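Long-range contacts in protein archease (Thermotoga maritima, PDB 1J5U), which probably activates the tRNA-splicing ligase RtcB by promoting its guanylylation, binds calcium, and may also act as a chaperone or modulator of nucleic-acid-processing proteins: residues 58-63 with 96-101; 113-118 with 131-136; 64-69 with 119-124. One frame throughout, in Å; residues are numbered along the deposited sequence.

Interaction 1 of 3, residues 58-63 with 96-101; sequences KMYPLE and LKVTFR
Tyr-60 and Phe-100 both hold CG anti to the carbonyl carbon, beside the backbone N (chi1 -65° in each). Their rings rise from neighbouring strands on the same face of the sheet and meet tip to tip. Tyr-60 OH lies 3.4 Å from Phe-100 CZ, and each of these atoms sits at the edge of the other ring, near its plane. Val-98 packs against both rings. Its CG2 touches Tyr-60 CD2 at 3.4 Å, and its CG1 lies over one face of Phe-100, toward the rim. Lys-58 adds its aliphatic chain, with CD 3.8 Å from Phe-100 CE1. Its NZ goes on to salt bridges with Asp-75 and Glu-79, while Tyr-60 OH hydrogen-bonds to the same Asp-75. A phenylalanine in place of Tyr-60 would probably leave Asp-75 one partner short and open a small gap beside Phe-100 CZ. Further along, Leu-62 CD1 packs on Leu-96 CD1 at 3.7 Å. On the other face, Met-59, present as selenomethionine, sets SE 3.7 Å from Lys-97 CB. The backbones pair Lys-58 with Val-98 and Tyr-60 with Leu-96 through two hydrogen bonds each. The shortest runs from Leu-96 N to Tyr-60 O, 2.7 Å and nearly straight (172°). Met-59 with Lys-97 is the non-hydrogen-bonded pair between them. The face with Tyr-60, Val-98 and Phe-100 packs on helix 66-81, where Trp-76 meets all three. Strands 54-61 and 95-105 thus form an antiparallel pair with one face covered by a helix, in an alpha+beta fold.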
loop_
_atom_site.group_PDB
_atom_site.type_symbol
_atom_site.label_atom_id
_atom_site.label_comp_id
_atom_site.label_asym_id
_atom_site.label_seq_id
_atom_site.Cartn_x
_atom_site.Cartn_y
_atom_site.Cartn_z
ATOM N N LYS A 58 7.039 -10.448 -8.576
ATOM C CA LYS A 58 5.712 -11.022 -8.755
ATOM C C LYS A 58 4.967 -10.163 -9.760
ATOM O O LYS A 58 5.309 -8.989 -9.956
ATOM C CB LYS A 58 4.931 -11.041 -7.435
ATOM C CG LYS A 58 5.593 -11.854 -6.348
ATOM C CD LYS A 58 4.807 -11.784 -5.044
ATOM C CE LYS A 58 3.491 -12.546 -5.144
ATOM N NZ LYS A 58 2.776 -12.576 -3.805
HETATM N N MSE A 59 3.957 -10.759 -10.388
HETATM C CA MSE A 59 3.133 -10.080 -11.374
HETATM C C MSE A 59 1.764 -9.748 -10.773
HETATM O O MSE A 59 1.214 -10.512 -9.976
HETATM C CB MSE A 59 2.877 -10.971 -12.601
HETATM C CG MSE A 59 4.091 -11.400 -13.397
HETATM SE SE MSE A 59 5.123 -9.961 -14.189
HETATM C CE MSE A 59 3.730 -8.912 -14.799
ATOM N N TYR A 60 1.224 -8.612 -11.181
ATOM C CA TYR A 60 -0.100 -8.192 -10.752
ATOM C C TYR A 60 -0.820 -7.679 -11.982
ATOM O O TYR A 60 -0.202 -7.118 -12.884
ATOM C CB TYR A 60 -0.007 -7.072 -9.711
ATOM C CG TYR A 60 0.627 -7.511 -8.435
ATOM C CD1 TYR A 60 -0.123 -8.151 -7.453
ATOM C CD2 TYR A 60 1.984 -7.306 -8.207
ATOM C CE1 TYR A 60 0.455 -8.574 -6.280
ATOM C CE2 TYR A 60 2.580 -7.735 -7.024
ATOM C CZ TYR A 60 1.804 -8.369 -6.070
ATOM O OH TYR A 60 2.386 -8.806 -4.914
ATOM N N PRO A 61 -2.138 -7.884 -12.050
ATOM C CA PRO A 61 -2.877 -7.398 -13.211
ATOM C C PRO A 61 -2.967 -5.868 -13.217
ATOM O O PRO A 61 -3.191 -5.231 -12.169
ATOM C CB PRO A 61 -4.243 -8.060 -13.047
ATOM C CG PRO A 61 -4.374 -8.171 -11.544
ATOM C CD PRO A 61 -3.003 -8.668 -11.155
ATOM N N LEU A 62 -2.775 -5.276 -14.388
ATOM C CA LEU A 62 -2.867 -3.833 -14.505
ATOM C C LEU A 62 -4.334 -3.566 -14.833
ATOM O O LEU A 62 -4.724 -3.478 -15.993
ATOM C CB LEU A 62 -1.947 -3.320 -15.618
ATOM C CG LEU A 62 -1.894 -1.808 -15.887
ATOM C CD1 LEU A 62 -1.725 -1.047 -14.624
ATOM C CD2 LEU A 62 -0.738 -1.505 -16.834
ATOM N N GLU A 63 -5.143 -3.497 -13.785
ATOM C CA GLU A 63 -6.581 -3.253 -13.905
ATOM C C GLU A 63 -6.846 -1.997 -13.069
ATOM O O GLU A 63 -6.727 -2.021 -11.848
ATOM C CB GLU A 63 -7.327 -4.443 -13.329
ATOM C CG GLU A 63 -8.822 -4.348 -13.372
ATOM C CD GLU A 63 -9.459 -5.477 -12.598
ATOM O OE1 GLU A 63 -9.023 -6.632 -12.818
ATOM O OE2 GLU A 63 -10.380 -5.212 -11.775
ATOM N N LEU A 96 1.566 -5.621 -14.215
ATOM C CA LEU A 96 2.649 -4.906 -13.570
ATOM C C LEU A 96 3.605 -5.879 -12.911
ATOM O O LEU A 96 3.186 -6.754 -12.139
ATOM C CB LEU A 96 2.099 -3.955 -12.512
ATOM C CG LEU A 96 1.180 -2.863 -13.057
ATOM C CD1 LEU A 96 0.519 -2.184 -11.849
ATOM C CD2 LEU A 96 1.979 -1.839 -13.892
ATOM N N LYS A 97 4.885 -5.733 -13.230
ATOM C CA LYS A 97 5.918 -6.562 -12.621
ATOM C C LYS A 97 6.481 -5.760 -11.454
ATOM O O LYS A 97 7.039 -4.660 -11.623
ATOM C CB LYS A 97 7.044 -6.885 -13.606
ATOM C CG LYS A 97 8.245 -7.531 -12.936
ATOM C CD LYS A 97 9.451 -7.690 -13.883
ATOM C CE LYS A 97 9.351 -8.907 -14.764
ATOM N NZ LYS A 97 10.636 -9.132 -15.543
ATOM N N VAL A 98 6.314 -6.315 -10.265
ATOM C CA VAL A 98 6.780 -5.679 -9.042
ATOM C C VAL A 98 8.041 -6.358 -8.519
ATOM O O VAL A 98 8.059 -7.566 -8.303
ATOM C CB VAL A 98 5.666 -5.745 -7.960
ATOM C CG1 VAL A 98 6.185 -5.188 -6.602
ATOM C CG2 VAL A 98 4.462 -4.941 -8.443
ATOM N N THR A 99 9.104 -5.585 -8.353
ATOM C CA THR A 99 10.333 -6.131 -7.804
ATOM C C THR A 99 10.319 -5.802 -6.309
ATOM O O THR A 99 10.152 -4.636 -5.925
ATOM C CB THR A 99 11.584 -5.477 -8.424
ATOM O OG1 THR A 99 11.536 -5.576 -9.859
ATOM C CG2 THR A 99 12.859 -6.186 -7.917
ATOM N N PHE A 100 10.447 -6.831 -5.477
ATOM C CA PHE A 100 10.507 -6.664 -4.036
ATOM C C PHE A 100 11.971 -6.765 -3.608
ATOM O O PHE A 100 12.792 -7.354 -4.321
ATOM C CB PHE A 100 9.730 -7.774 -3.323
ATOM C CG PHE A 100 8.256 -7.758 -3.581
ATOM C CD1 PHE A 100 7.731 -8.277 -4.769
ATOM C CD2 PHE A 100 7.389 -7.256 -2.624
ATOM C CE1 PHE A 100 6.365 -8.303 -4.993
ATOM C CE2 PHE A 100 6.014 -7.269 -2.834
ATOM C CZ PHE A 100 5.495 -7.795 -4.017
ATOM N N ARG A 101 12.307 -6.160 -2.474
ATOM C CA ARG A 101 13.656 -6.266 -1.926
ATOM C C ARG A 101 13.524 -6.795 -0.502
ATOM O O ARG A 101 12.526 -6.533 0.188
ATOM C CB ARG A 101 14.399 -4.929 -1.972
ATOM C CG ARG A 101 15.121 -4.719 -3.310
ATOM C CD ARG A 101 15.817 -3.368 -3.396
ATOM N NE ARG A 101 16.901 -3.237 -2.428
ATOM C CZ ARG A 101 17.662 -2.152 -2.285
ATOM N NH1 ARG A 101 17.466 -1.088 -3.051
ATOM N NH2 ARG A 101 18.615 -2.128 -1.364
#

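Interaction 2 of 3, residues 113-118 with 131-136. With CA (calcium ion), chain B.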
loop_
_atom_site.group_PDB
_atom_site.type_symbol
_atom_site.label_atom_id
_atom_site.label_comp_id
_atom_site.label_asym_id
_atom_site.label_seq_id
_atom_site.Cartn_x
_atom_site.Cartn_y
_atom_site.Cartn_z
ATOM N N ALA A 113 -3.353 -3.584 7.049
ATOM C CA ALA A 113 -4.073 -3.722 5.803
ATOM C C ALA A 113 -4.503 -2.393 5.214
ATOM O O ALA A 113 -4.585 -1.375 5.921
ATOM C CB ALA A 113 -5.341 -4.566 6.034
ATOM N N LEU A 114 -4.775 -2.426 3.913
ATOM C CA LEU A 114 -5.352 -1.282 3.242
ATOM C C LEU A 114 -6.834 -1.650 3.332
ATOM O O LEU A 114 -7.204 -2.792 3.036
ATOM C CB LEU A 114 -4.944 -1.214 1.767
ATOM C CG LEU A 114 -5.753 -0.192 0.961
ATOM C CD1 LEU A 114 -5.493 1.243 1.476
ATOM C CD2 LEU A 114 -5.342 -0.303 -0.509
ATOM N N THR A 115 -7.673 -0.706 3.755
ATOM C CA THR A 115 -9.111 -0.947 3.851
ATOM C C THR A 115 -9.807 -0.388 2.623
ATOM O O THR A 115 -9.180 0.241 1.756
ATOM C CB THR A 115 -9.724 -0.233 5.084
ATOM O OG1 THR A 115 -9.697 1.186 4.865
ATOM C CG2 THR A 115 -8.937 -0.560 6.345
ATOM N N TYR A 116 -11.117 -0.594 2.551
ATOM C CA TYR A 116 -11.884 -0.035 1.454
ATOM C C TYR A 116 -12.412 1.350 1.832
ATOM O O TYR A 116 -13.050 2.013 1.024
ATOM C CB TYR A 116 -13.071 -0.932 1.093
ATOM C CG TYR A 116 -12.767 -1.945 0.017
ATOM C CD1 TYR A 116 -12.636 -3.300 0.321
ATOM C CD2 TYR A 116 -12.605 -1.545 -1.309
ATOM C CE1 TYR A 116 -12.350 -4.234 -0.675
ATOM C CE2 TYR A 116 -12.314 -2.465 -2.309
ATOM C CZ TYR A 116 -12.187 -3.808 -1.985
ATOM O OH TYR A 116 -11.885 -4.719 -2.978
ATOM N N HIS A 117 -12.125 1.791 3.053
ATOM C CA HIS A 117 -12.610 3.102 3.525
ATOM C C HIS A 117 -12.154 4.243 2.637
ATOM O O HIS A 117 -10.956 4.446 2.467
ATOM C CB HIS A 117 -12.110 3.403 4.943
ATOM C CG HIS A 117 -12.613 2.459 5.990
ATOM N ND1 HIS A 117 -13.957 2.278 6.247
ATOM C CD2 HIS A 117 -11.950 1.661 6.860
ATOM C CE1 HIS A 117 -14.099 1.408 7.231
ATOM N NE2 HIS A 117 -12.897 1.019 7.619
ATOM N N LEU A 118 -13.112 4.985 2.091
ATOM C CA LEU A 118 -12.827 6.133 1.240
ATOM C C LEU A 118 -11.996 5.826 -0.016
ATOM O O LEU A 118 -11.492 6.744 -0.657
ATOM C CB LEU A 118 -12.116 7.222 2.072
ATOM C CG LEU A 118 -12.883 7.636 3.350
ATOM C CD1 LEU A 118 -12.069 8.655 4.176
ATOM C CD2 LEU A 118 -14.250 8.206 2.954
ATOM N N LYS A 131 -8.186 8.811 -1.585
ATOM C CA LYS A 131 -7.714 8.705 -0.228
ATOM C C LYS A 131 -7.414 7.204 -0.090
ATOM O O LYS A 131 -7.967 6.389 -0.827
ATOM C CB LYS A 131 -8.814 9.109 0.770
ATOM C CG LYS A 131 -8.561 10.452 1.482
ATOM C CD LYS A 131 -9.728 10.835 2.380
ATOM C CE LYS A 131 -9.413 12.060 3.216
ATOM N NZ LYS A 131 -8.843 13.146 2.372
ATOM N N VAL A 132 -6.509 6.854 0.817
ATOM C CA VAL A 132 -6.211 5.465 1.114
ATOM C C VAL A 132 -6.177 5.430 2.628
ATOM O O VAL A 132 -5.480 6.242 3.280
ATOM C CB VAL A 132 -4.849 4.963 0.543
ATOM C CG1 VAL A 132 -4.998 4.691 -0.965
ATOM C CG2 VAL A 132 -3.736 5.980 0.808
ATOM N N VAL A 133 -6.944 4.505 3.186
ATOM C CA VAL A 133 -7.040 4.377 4.636
ATOM C C VAL A 133 -6.552 3.010 5.068
ATOM O O VAL A 133 -7.031 1.970 4.570
ATOM C CB VAL A 133 -8.500 4.593 5.092
ATOM C CG1 VAL A 133 -8.652 4.286 6.602
ATOM C CG2 VAL A 133 -8.915 6.029 4.788
ATOM N N PHE A 134 -5.587 3.020 5.978
ATOM C CA PHE A 134 -4.997 1.798 6.477
ATOM C C PHE A 134 -5.366 1.502 7.921
ATOM O O PHE A 134 -5.653 2.400 8.726
ATOM C CB PHE A 134 -3.468 1.853 6.381
ATOM C CG PHE A 134 -2.958 2.062 4.991
ATOM C CD1 PHE A 134 -2.880 3.349 4.455
ATOM C CD2 PHE A 134 -2.548 0.976 4.223
ATOM C CE1 PHE A 134 -2.390 3.551 3.167
ATOM C CE2 PHE A 134 -2.050 1.160 2.930
ATOM C CZ PHE A 134 -1.970 2.450 2.403
ATOM N N ASP A 135 -5.324 0.212 8.219
ATOM C CA ASP A 135 -5.615 -0.328 9.529
ATOM C C ASP A 135 -4.261 -0.640 10.187
ATOM O O ASP A 135 -3.381 -1.213 9.552
ATOM C CB ASP A 135 -6.470 -1.594 9.349
ATOM C CG ASP A 135 -6.806 -2.266 10.664
ATOM O OD1 ASP A 135 -6.900 -1.548 11.661
ATOM O OD2 ASP A 135 -6.986 -3.495 10.697
ATOM N N THR A 136 -4.074 -0.214 11.438
ATOM C CA THR A 136 -2.834 -0.497 12.157
ATOM C C THR A 136 -3.163 -1.199 13.476
ATOM O O THR A 136 -2.229 -1.569 14.209
ATOM C CB THR A 136 -2.010 0.783 12.473
ATOM O OG1 THR A 136 -2.780 1.660 13.302
ATOM C CG2 THR A 136 -1.637 1.528 11.186
ATOM O OXT THR A 136 -4.353 -1.392 13.748
HETATM CA CA CA B . -6.817 -0.949 13.987
HETATM O O HOH W 1 -8.767 3.181 1.646
HETATM O O HOH W 2 -11.094 9.375 -2.871
HETATM O O HOH W 3 -7.144 1.037 15.860
HETATM O O HOH W 4 -5.567 -1.654 16.481
HETATM O O HOH W 5 -8.766 -2.396 15.372
#
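Leu-114 lays CD1 over one face of the Phe-134 ring, toward the rim and 3.9 Å from the ring centroid. The same methyl also touches Val-132 CB. Ala-113 and Asp-135 form the hydrogen-bonded pair next to them, with Asp-135 N 2.9 Å from Ala-113 O; the return bond is weak. Two residues on from that pair, Val-133 O is gripped twice. Thr-115 N donates to Val-133 O at 2.9 Å, and Thr-115 OG1 donates to the same oxygen at 2.8 Å, from above the carbonyl plane. Chi1 of 69° puts OG1 between the backbone N and the carbonyl carbon, where it also accepts from His-117 N, an ST turn. The chain then swings away from regular pairing, and a water fills in. It accepts from Val-133 N and donates to Thr-115 O and His-117 O. His-117 CB packs on Val-133 CB, and Leu-118 lies side by side with Lys-131. At the far end Asp-135 OD1 binds calcium at 2.4 Å and Thr-136 OXT, of the terminal carboxylate, at 2.5 Å. Three waters, His-19 O and Asp-22 OD2 complete the site. Strands 113-124 and 127-135 form a beta hairpin, and 127-135 runs between 113-124 and 23-29. Phe-69 and Val-73 of helix 66-81 pack on Leu-114, and Ile-42 of helix 32-47 packs on Val-132 and Phe-134.

Interaction 3 of 3, residues 64-69 with 119-124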
loop_
_atom_site.group_PDB
_atom_site.type_symbol
_atom_site.label_atom_id
_atom_site.label_comp_id
_atom_site.label_asym_id
_atom_site.label_seq_id
_atom_site.Cartn_x
_atom_site.Cartn_y
_atom_site.Cartn_z
ATOM N N GLU A 64 -7.211 -0.904 -13.723
ATOM C CA GLU A 64 -7.417 0.342 -13.006
ATOM C C GLU A 64 -8.724 0.453 -12.218
ATOM O O GLU A 64 -9.579 1.295 -12.492
ATOM C CB GLU A 64 -7.210 1.489 -14.004
ATOM C CG GLU A 64 -5.793 1.392 -14.592
ATOM C CD GLU A 64 -5.645 1.916 -16.015
ATOM O OE1 GLU A 64 -6.111 1.244 -16.966
ATOM O OE2 GLU A 64 -5.043 2.999 -16.182
ATOM N N THR A 65 -8.857 -0.414 -11.216
ATOM C CA THR A 65 -10.037 -0.442 -10.369
ATOM C C THR A 65 -9.618 -0.448 -8.903
ATOM O O THR A 65 -8.500 -0.850 -8.559
ATOM C CB THR A 65 -10.875 -1.712 -10.596
ATOM O OG1 THR A 65 -10.139 -2.842 -10.111
ATOM C CG2 THR A 65 -11.202 -1.895 -12.086
ATOM N N GLU A 66 -10.532 -0.029 -8.035
ATOM C CA GLU A 66 -10.228 0.007 -6.610
ATOM C C GLU A 66 -10.015 -1.407 -6.102
ATOM O O GLU A 66 -9.183 -1.638 -5.218
ATOM C CB GLU A 66 -11.353 0.709 -5.840
ATOM C CG GLU A 66 -11.400 2.226 -6.121
ATOM C CD GLU A 66 -12.211 2.572 -7.367
ATOM O OE1 GLU A 66 -12.657 1.634 -8.070
ATOM O OE2 GLU A 66 -12.403 3.778 -7.638
ATOM N N ASP A 67 -10.754 -2.366 -6.663
ATOM C CA ASP A 67 -10.599 -3.754 -6.246
ATOM C C ASP A 67 -9.199 -4.284 -6.534
ATOM O O ASP A 67 -8.587 -4.927 -5.678
ATOM C CB ASP A 67 -11.615 -4.676 -6.942
ATOM C CG ASP A 67 -13.033 -4.519 -6.394
ATOM O OD1 ASP A 67 -13.189 -4.074 -5.241
ATOM O OD2 ASP A 67 -13.986 -4.855 -7.122
ATOM N N ALA A 68 -8.691 -4.034 -7.736
ATOM C CA ALA A 68 -7.356 -4.523 -8.083
ATOM C C ALA A 68 -6.333 -3.815 -7.204
ATOM O O ALA A 68 -5.360 -4.428 -6.774
ATOM C CB ALA A 68 -7.039 -4.264 -9.569
ATOM N N PHE A 69 -6.559 -2.522 -6.952
ATOM C CA PHE A 69 -5.654 -1.739 -6.113
ATOM C C PHE A 69 -5.596 -2.350 -4.716
ATOM O O PHE A 69 -4.520 -2.575 -4.159
ATOM C CB PHE A 69 -6.122 -0.286 -6.039
ATOM C CG PHE A 69 -5.136 0.634 -5.338
ATOM C CD1 PHE A 69 -5.302 0.964 -4.003
ATOM C CD2 PHE A 69 -4.079 1.213 -6.047
ATOM C CE1 PHE A 69 -4.434 1.886 -3.369
ATOM C CE2 PHE A 69 -3.218 2.118 -5.437
ATOM C CZ PHE A 69 -3.400 2.464 -4.083
ATOM N N LEU A 119 -11.837 4.553 -0.353
ATOM C CA LEU A 119 -11.068 4.176 -1.547
ATOM C C LEU A 119 -11.956 4.423 -2.763
ATOM O O LEU A 119 -12.936 3.709 -2.964
ATOM C CB LEU A 119 -10.682 2.692 -1.479
ATOM C CG LEU A 119 -9.700 2.191 -2.546
ATOM C CD1 LEU A 119 -8.464 3.130 -2.595
ATOM C CD2 LEU A 119 -9.283 0.752 -2.219
ATOM N N LYS A 120 -11.632 5.446 -3.552
ATOM C CA LYS A 120 -12.404 5.811 -4.745
ATOM C C LYS A 120 -11.544 6.688 -5.657
ATOM O O LYS A 120 -11.197 7.816 -5.289
ATOM C CB LYS A 120 -13.666 6.602 -4.347
ATOM C CG LYS A 120 -14.541 7.077 -5.503
ATOM C CD LYS A 120 -15.561 8.115 -4.992
ATOM C CE LYS A 120 -16.668 8.447 -6.009
ATOM N NZ LYS A 120 -16.174 9.161 -7.237
ATOM N N PHE A 121 -11.190 6.175 -6.835
ATOM C CA PHE A 121 -10.365 6.942 -7.755
ATOM C C PHE A 121 -11.164 8.113 -8.335
ATOM O O PHE A 121 -12.316 7.947 -8.755
ATOM C CB PHE A 121 -9.856 6.058 -8.906
ATOM C CG PHE A 121 -8.999 4.890 -8.459
ATOM C CD1 PHE A 121 -8.103 5.022 -7.403
ATOM C CD2 PHE A 121 -9.051 3.677 -9.136
ATOM C CE1 PHE A 121 -7.274 3.966 -7.036
ATOM C CE2 PHE A 121 -8.222 2.623 -8.770
ATOM C CZ PHE A 121 -7.339 2.765 -7.727
ATOM N N GLU A 122 -10.558 9.294 -8.341
ATOM C CA GLU A 122 -11.215 10.474 -8.891
ATOM C C GLU A 122 -10.267 11.096 -9.888
ATOM O O GLU A 122 -9.075 11.240 -9.597
ATOM C CB GLU A 122 -11.513 11.518 -7.808
ATOM C CG GLU A 122 -12.355 11.037 -6.653
ATOM C CD GLU A 122 -12.704 12.166 -5.691
ATOM O OE1 GLU A 122 -11.867 13.089 -5.520
ATOM O OE2 GLU A 122 -13.807 12.125 -5.098
ATOM N N ARG A 123 -10.809 11.478 -11.044
ATOM C CA ARG A 123 -10.046 12.115 -12.116
ATOM C C ARG A 123 -10.282 13.620 -12.117
ATOM O O ARG A 123 -11.427 14.074 -12.012
ATOM C CB ARG A 123 -10.470 11.588 -13.483
ATOM C CG ARG A 123 -9.964 10.242 -13.853
ATOM C CD ARG A 123 -10.448 9.920 -15.277
ATOM N NE ARG A 123 -10.157 11.019 -16.204
ATOM C CZ ARG A 123 -10.741 11.187 -17.390
ATOM N NH1 ARG A 123 -11.657 10.328 -17.815
ATOM N NH2 ARG A 123 -10.424 12.229 -18.150
ATOM N N ASP A 124 -9.195 14.375 -12.266
ATOM C CA ASP A 124 -9.233 15.833 -12.281
ATOM C C ASP A 124 -8.175 16.254 -13.289
ATOM O O ASP A 124 -7.005 16.411 -12.943
ATOM C CB ASP A 124 -8.876 16.377 -10.895
ATOM C CG ASP A 124 -9.023 17.884 -10.798
ATOM O OD1 ASP A 124 -8.970 18.568 -11.849
ATOM O OD2 ASP A 124 -9.173 18.386 -9.660
HETATM O O HOH W 6 -13.767 4.973 -9.289
#
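The N-terminal turn of helix 66-81, with Thr-65 as its N-cap, packs here against residues 119-121, in the irregular part of strand 113-124. Glu-66 and Phe-121 carry most of the contact. Glu-66 CG sits over the centre of the Phe-121 ring, 4.1 Å from its centroid. The chain bends at chi2 (86°), which brings CD close to Phe-121 N. Glu-66 OE2 then accepts from Phe-121 N at 2.8 Å, using its anti lone pair. Carboxylate and ring are stacked with their planes 21° apart, so one side chain both covers the ring and accepts from the backbone N-H of the same residue. A water also donates to OE2. The edge of Phe-121 points at the face of Phe-69 in a T-shaped pair, with planes at 90° and centroids 5.6 Å apart. Phe-121 CE2 reaches the cap itself, 3.4 Å from Thr-65 C. Thr-65 OG1 closes the helix end by accepting from Ala-68 N at 3.0 Å, and it also hydrogen-bonds to Glu-63 OE2. Leu-119 packs alongside, its CG against Glu-66 CB and CG. Leu-119 CD1 lies 4.1 Å from Phe-69 CD1.

How the interactions relate
Interactions 1 and 2 each pair strands within one of the two antiparallel sheets; interaction 3 sets the start of helix 66-81 on strand 113-124. The centres of interactions 1 and 2 are about 20 Å apart, on opposite sides of the chain's centre. The centre of interaction 3 is about 17 Å from that of interaction 1 and about 13 Å from that of interaction 2. Along the chain, interaction 1 closes before interaction 2 opens, while interaction 3 crosses both. Glu-63 O touches Ala-68 CB between interactions 1 and 3. Phe-69 on Val-132 and a probable hydrogen bond between Tyr-116 OH and Asp-67 OD1 join interactions 2 and 3. The calcium site is at interaction 2, and interactions 1 and 3 lie away from it.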